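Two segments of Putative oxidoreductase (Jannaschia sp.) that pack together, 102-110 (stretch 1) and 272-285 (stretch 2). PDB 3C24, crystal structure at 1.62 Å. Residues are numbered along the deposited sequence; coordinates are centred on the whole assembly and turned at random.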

ATOM      1  N   ALA A 102     -19.691  -9.729  -6.994  1.00 18.10           N
ATOM      2  CA  ALA A 102     -20.320 -10.849  -6.306  1.00 16.05           C
ATOM      3  C   ALA A 102     -21.365 -10.479  -5.263  1.00 18.35           C
ATOM      4  O   ALA A 102     -21.999 -11.372  -4.723  1.00 17.27           O
ATOM      5  CB  ALA A 102     -19.251 -11.747  -5.599  1.00 16.04           C
ATOM      6  N   ALA A 103     -21.489  -9.190  -4.929  1.00 19.22           N
ATOM      7  CA  ALA A 103     -22.390  -8.802  -3.848  1.00 20.45           C
ATOM      8  C   ALA A 103     -23.841  -9.274  -4.003  1.00 20.60           C
ATOM      9  O   ALA A 103     -24.352 -10.006  -3.162  1.00 19.73           O
ATOM     10  CB  ALA A 103     -22.326  -7.239  -3.614  1.00 21.80           C
ATOM     11  N   ALA A 104     -24.509  -8.857  -5.072  1.00 21.63           N
ATOM     12  CA  ALA A 104     -25.928  -9.266  -5.258  1.00 20.43           C
ATOM     13  C   ALA A 104     -26.086 -10.784  -5.365  1.00 19.18           C
ATOM     14  O   ALA A 104     -26.934 -11.380  -4.722  1.00 17.75           O
ATOM     15  CB  ALA A 104     -26.567  -8.534  -6.471  1.00 22.04           C
ATOM     16  N   PRO A 105     -25.250 -11.444  -6.164  1.00 20.17           N
ATOM     17  CA  PRO A 105     -25.267 -12.893  -6.287  1.00 19.53           C
ATOM     18  C   PRO A 105     -25.151 -13.573  -4.936  1.00 20.02           C
ATOM     19  O   PRO A 105     -25.945 -14.457  -4.606  1.00 20.05           O
ATOM     20  CB  PRO A 105     -24.017 -13.135  -7.128  1.00 20.85           C
ATOM     21  CG  PRO A 105     -24.066 -12.014  -8.026  1.00 21.06           C
ATOM     22  CD  PRO A 105     -24.315 -10.870  -7.138  1.00 19.68           C
ATOM     23  N   TYR A 106     -24.169 -13.166  -4.156  1.00 18.88           N
ATOM     24  CA  TYR A 106     -23.915 -13.847  -2.854  1.00 19.47           C
ATOM     25  C   TYR A 106     -24.976 -13.483  -1.831  1.00 19.55           C
ATOM     26  O   TYR A 106     -25.266 -14.259  -0.911  1.00 21.74           O
ATOM     27  CB  TYR A 106     -22.492 -13.558  -2.325  1.00 20.44           C
ATOM     28  CG  TYR A 106     -22.047 -14.503  -1.252  1.00 17.35           C
ATOM     29  CD1 TYR A 106     -21.974 -15.845  -1.492  1.00 18.71           C
ATOM     30  CD2 TYR A 106     -21.720 -14.045   0.020  1.00 19.26           C
ATOM     31  CE1 TYR A 106     -21.596 -16.731  -0.500  1.00 21.29           C
ATOM     32  CE2 TYR A 106     -21.348 -14.904   0.999  1.00 22.31           C
ATOM     33  CZ  TYR A 106     -21.281 -16.257   0.735  1.00 24.33           C
ATOM     34  OH  TYR A 106     -20.877 -17.139   1.689  1.00 22.72           O
ATOM     35  N   ALA A 107     -25.571 -12.319  -2.006  1.00 21.13           N
ATOM     36  CA  ALA A 107     -26.657 -11.871  -1.106  1.00 18.62           C
ATOM     37  C   ALA A 107     -27.889 -12.703  -1.304  1.00 21.64           C
ATOM     38  O   ALA A 107     -28.780 -12.743  -0.455  1.00 21.72           O
ATOM     39  CB  ALA A 107     -27.000 -10.420  -1.323  1.00 15.25           C
ATOM     40  N   GLY A 108     -27.936 -13.352  -2.460  1.00 19.31           N
ATOM     41  CA  GLY A 108     -29.033 -14.231  -2.801  1.00 22.92           C
ATOM     42  C   GLY A 108     -30.237 -13.548  -3.424  1.00 22.65           C
ATOM     43  O   GLY A 108     -31.349 -14.086  -3.388  1.00 23.76           O
ATOM     44  N   VAL A 109     -29.993 -12.420  -4.064  1.00 20.14           N
ATOM     45  CA  VAL A 109     -31.087 -11.606  -4.636  1.00 20.13           C
ATOM     46  C   VAL A 109     -31.264 -11.754  -6.124  1.00 20.36           C
ATOM     47  O   VAL A 109     -32.170 -11.157  -6.694  1.00 22.06           O
ATOM     48  CB  VAL A 109     -30.943 -10.101  -4.245  1.00 23.41           C
ATOM     49  CG1 VAL A 109     -30.884  -9.976  -2.726  1.00 27.03           C
ATOM     50  CG2 VAL A 109     -29.720  -9.453  -4.836  1.00 21.29           C
HETATM   51  N   MSE A 110     -30.427 -12.561  -6.766  1.00 21.95           N
HETATM   52  CA  MSE A 110     -30.587 -12.799  -8.227  1.00 20.97           C
HETATM   53  C   MSE A 110     -31.846 -13.610  -8.467  1.00 20.17           C
HETATM   54  O   MSE A 110     -32.147 -14.549  -7.712  1.00 18.57           O
HETATM   55  CB  MSE A 110     -29.370 -13.496  -8.868  1.00 22.78           C
HETATM   56  CG  MSE A 110     -28.052 -12.747  -8.694  1.00 24.28           C
HETATM   57 SE   MSE A 110     -28.106 -10.911  -9.383  0.75 21.51          SE
HETATM   58  CE  MSE A 110     -28.208 -11.320 -11.190  1.00 15.71           C
TER
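Stretch 2 272-285: NPAKVKQAAELIAG

Stretch 2 is a helix from Pro273 to Ala284, laid across the short helical segment around 103-107 with its N-to-C direction turned 120° from that of its partner. The signed crossing angle is -120°, and the axes approach to 7.8 Å, a spacing that small side chains permit. Alanines supply most of it: the CA atoms of Ala103 and Ala280 are 4.5 Å apart, those of Ala107 and Glu281 4.8 Å, and those of Ala104 and Ala284 5.1 Å. Glu281, the one larger residue among these pairs, has its CA-to-CB bond pointing sideways rather than toward stretch 1. No hydrogen bond crosses between the stretches, so the contact rests on shape, with 475 Å² buried.

Ala280 and Ala284, one helical turn apart, both point their CA-to-CB bonds toward stretch 1. Ala280 CB lies 3.4 Å from Ala103 O, directly against backbone, and 4.1 Å from Ala107 CB. Ala284 CB meets Ala104 CA at 3.9 Å, Ala107 CB at 4.1 Å and Val109 CG2 at 4.3 Å. Ala103 in turn points toward stretch 2, its CB 3.6 Å from CG2 of Ile283, which has chi1 m and chi2 t.

The one large knob is Tyr106, which sits among Pro273, Val276, Lys277 and Ala280. Its CA-to-CB bond points sideways, but chi1 at -164° (t) and chi2 at 60° carry the ring along the first turns of the other helix. Tyr106 CE2 comes within 3.9 Å of Val276 CG1 and 3.7 Å of Lys277 CB, while Tyr106 OH reaches Pro273 CB at 3.3 Å and finds its hydrogen bond elsewhere in the structure. Lys277 N, near the plane of the ring at its edge, is already bonded to Pro273 O at 2.8 Å, so its 3.6 Å approach to Tyr106 CE2 is packing alone.

Lys277 leaves sideways and stays extended, all four chi angles t, which places its CE 3.8 Å from Ala107 O. Its NZ makes a long salt bridge to Glu281 OE2, at 3.8 Å, one turn on in the same helix. Glu281, chi1 m and chi2 t, brings its CG to 4.0 Å from Ala107 CB, so the aliphatic parts of both charged residues border the apolar patch.

The ends are built just as economically. Asn272, chi1 t, caps the long helix, its OD1 accepting from Ala274 N at 2.8 Å. Gly108 closes the short one in a Schellman motif; at its positive phi of 86° a CB would jam against the preceding carbonyl oxygen, which by itself calls for glycine.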

ATOM      1  N   ASN A 272     -15.212 -14.698   7.035  1.00 16.95           N
ATOM      2  CA  ASN A 272     -16.200 -15.760   7.326  1.00 16.23           C
ATOM      3  C   ASN A 272     -17.411 -15.614   6.401  1.00 16.86           C
ATOM      4  O   ASN A 272     -17.965 -14.544   6.250  1.00 17.26           O
ATOM      5  CB  ASN A 272     -16.644 -15.707   8.762  1.00 18.17           C
ATOM      6  CG  ASN A 272     -17.462 -16.867   9.122  1.00 24.23           C
ATOM      7  OD1 ASN A 272     -18.526 -17.087   8.556  1.00 30.72           O
ATOM      8  ND2 ASN A 272     -16.973 -17.649  10.087  1.00 36.49           N
ATOM      9  N   PRO A 273     -17.783 -16.678   5.687  1.00 19.44           N
ATOM     10  CA  PRO A 273     -18.904 -16.565   4.746  1.00 19.91           C
ATOM     11  C   PRO A 273     -20.159 -15.971   5.343  1.00 21.02           C
ATOM     12  O   PRO A 273     -20.907 -15.276   4.662  1.00 19.57           O
ATOM     13  CB  PRO A 273     -19.134 -18.014   4.359  1.00 22.16           C
ATOM     14  CG  PRO A 273     -17.772 -18.613   4.386  1.00 17.95           C
ATOM     15  CD  PRO A 273     -17.063 -17.949   5.522  1.00 20.10           C
ATOM     16  N   ALA A 274     -20.391 -16.211   6.618  1.00 20.78           N
ATOM     17  CA  ALA A 274     -21.588 -15.680   7.247  1.00 22.56           C
ATOM     18  C   ALA A 274     -21.541 -14.151   7.347  1.00 22.96           C
ATOM     19  O   ALA A 274     -22.539 -13.460   7.110  1.00 23.53           O
ATOM     20  CB  ALA A 274     -21.811 -16.340   8.631  1.00 22.67           C
ATOM     21  N   LYS A 275     -20.370 -13.616   7.650  1.00 20.45           N
ATOM     22  CA  LYS A 275     -20.202 -12.176   7.757  1.00 20.32           C
ATOM     23  C   LYS A 275     -20.142 -11.551   6.363  1.00 18.03           C
ATOM     24  O   LYS A 275     -20.621 -10.457   6.113  1.00 19.51           O
ATOM     25  CB  LYS A 275     -18.924 -11.791   8.519  1.00 23.70           C
ATOM     26  CG  LYS A 275     -18.984 -12.028  10.027  1.00 33.10           C
ATOM     27  CD  LYS A 275     -20.051 -11.184  10.710  1.00 35.78           C
ATOM     28  N   VAL A 276     -19.511 -12.279   5.451  1.00 18.74           N
ATOM     29  CA  VAL A 276     -19.389 -11.821   4.060  1.00 20.12           C
ATOM     30  C   VAL A 276     -20.788 -11.702   3.461  1.00 18.84           C
ATOM     31  O   VAL A 276     -21.088 -10.737   2.718  1.00 17.92           O
ATOM     32  CB  VAL A 276     -18.468 -12.745   3.231  1.00 17.94           C
ATOM     33  CG1 VAL A 276     -18.439 -12.393   1.706  1.00 16.48           C
ATOM     34  CG2 VAL A 276     -17.017 -12.716   3.797  1.00 17.23           C
ATOM     35  N   LYS A 277     -21.641 -12.677   3.757  1.00 18.38           N
ATOM     36  CA  LYS A 277     -23.028 -12.620   3.257  1.00 20.40           C
ATOM     37  C   LYS A 277     -23.775 -11.404   3.829  1.00 22.53           C
ATOM     38  O   LYS A 277     -24.561 -10.761   3.144  1.00 20.88           O
ATOM     39  CB  LYS A 277     -23.809 -13.891   3.561  1.00 21.23           C
ATOM     40  CG  LYS A 277     -25.136 -13.891   2.825  1.00 22.63           C
ATOM     41  CD  LYS A 277     -25.868 -15.176   2.891  1.00 27.60           C
ATOM     42  CE  LYS A 277     -27.183 -15.026   2.085  1.00 30.21           C
ATOM     43  NZ  LYS A 277     -28.257 -15.872   2.627  1.00 38.60           N
ATOM     44  N   GLN A 278     -23.515 -11.076   5.083  1.00 22.78           N
ATOM     45  CA  GLN A 278     -24.125  -9.875   5.670  1.00 22.97           C
ATOM     46  C   GLN A 278     -23.668  -8.610   4.957  1.00 21.37           C
ATOM     47  O   GLN A 278     -24.474  -7.715   4.725  1.00 24.26           O
ATOM     48  CB  GLN A 278     -23.820  -9.763   7.169  1.00 24.43           C
ATOM     49  CG  GLN A 278     -24.508 -10.828   7.939  1.00 21.19           C
ATOM     50  CD  GLN A 278     -24.044 -10.892   9.393  1.00 34.64           C
ATOM     51  OE1 GLN A 278     -23.294 -10.058   9.835  1.00 34.80           O
ATOM     52  NE2 GLN A 278     -24.494 -11.895  10.122  1.00 44.50           N
ATOM     53  N   ALA A 279     -22.384  -8.552   4.612  1.00 20.54           N
ATOM     54  CA  ALA A 279     -21.816  -7.399   3.892  1.00 20.09           C
ATOM     55  C   ALA A 279     -22.458  -7.304   2.502  1.00 22.36           C
ATOM     56  O   ALA A 279     -22.843  -6.223   2.025  1.00 22.14           O
ATOM     57  CB  ALA A 279     -20.329  -7.507   3.781  1.00 20.72           C
ATOM     58  N   ALA A 280     -22.613  -8.459   1.866  1.00 21.46           N
ATOM     59  CA  ALA A 280     -23.201  -8.532   0.521  1.00 20.99           C
ATOM     60  C   ALA A 280     -24.651  -8.006   0.540  1.00 21.60           C
ATOM     61  O   ALA A 280     -25.080  -7.241  -0.316  1.00 22.78           O
ATOM     62  CB  ALA A 280     -23.117  -9.978  -0.035  1.00 19.30           C
ATOM     63  N   GLU A 281     -25.380  -8.384   1.570  1.00 19.80           N
ATOM     64  CA  GLU A 281     -26.748  -7.950   1.719  1.00 23.56           C
ATOM     65  C   GLU A 281     -26.804  -6.434   1.918  1.00 28.14           C
ATOM     66  O   GLU A 281     -27.655  -5.720   1.376  1.00 30.19           O
ATOM     67  CB  GLU A 281     -27.387  -8.705   2.888  1.00 20.10           C
ATOM     68  CG  GLU A 281     -27.625 -10.152   2.572  1.00 24.79           C
ATOM     69  CD  GLU A 281     -27.894 -10.976   3.792  1.00 33.07           C
ATOM     70  OE1 GLU A 281     -27.722 -10.436   4.907  1.00 43.18           O
ATOM     71  OE2 GLU A 281     -28.254 -12.162   3.649  1.00 36.38           O
ATOM     72  N   LEU A 282     -25.839  -5.935   2.652  1.00 28.85           N
ATOM     73  CA  LEU A 282     -25.790  -4.529   2.935  1.00 28.84           C
ATOM     74  C   LEU A 282     -25.597  -3.763   1.632  1.00 31.08           C
ATOM     75  O   LEU A 282     -26.301  -2.773   1.321  1.00 30.52           O
ATOM     76  CB  LEU A 282     -24.644  -4.273   3.919  1.00 32.31           C
ATOM     77  CG  LEU A 282     -24.492  -3.001   4.710  1.00 37.37           C
ATOM     78  CD1 LEU A 282     -25.784  -2.680   5.435  1.00 31.79           C
ATOM     79  CD2 LEU A 282     -23.339  -3.222   5.695  1.00 38.77           C
ATOM     80  N   ILE A 283     -24.684  -4.283   0.825  1.00 22.94           N
ATOM     81  CA  ILE A 283     -24.292  -3.659  -0.433  1.00 26.83           C
ATOM     82  C   ILE A 283     -25.388  -3.714  -1.487  1.00 26.66           C
ATOM     83  O   ILE A 283     -25.588  -2.759  -2.252  1.00 28.73           O
ATOM     84  CB  ILE A 283     -23.023  -4.332  -0.992  1.00 22.29           C
ATOM     85  CG1 ILE A 283     -21.839  -3.983  -0.086  1.00 25.97           C
ATOM     86  CG2 ILE A 283     -22.713  -3.861  -2.434  1.00 25.42           C
ATOM     87  CD1 ILE A 283     -20.558  -4.868  -0.263  1.00 22.06           C
ATOM     88  N   ALA A 284     -26.052  -4.853  -1.544  1.00 25.30           N
ATOM     89  CA  ALA A 284     -27.079  -5.075  -2.571  1.00 30.83           C
ATOM     90  C   ALA A 284     -28.365  -4.355  -2.154  1.00 35.07           C
ATOM     91  O   ALA A 284     -29.286  -4.126  -2.939  1.00 34.85           O
ATOM     92  CB  ALA A 284     -27.304  -6.573  -2.817  1.00 29.02           C
ATOM     93  N   GLY A 285     -28.386  -3.967  -0.891  1.00 38.43           N
ATOM     94  CA  GLY A 285     -29.530  -3.241  -0.307  1.00 41.13           C
ATOM     95  C   GLY A 285     -30.525  -4.134   0.416  1.00 42.09           C
ATOM     96  O   GLY A 285     -31.123  -5.036  -0.188  1.00 44.20           O
TER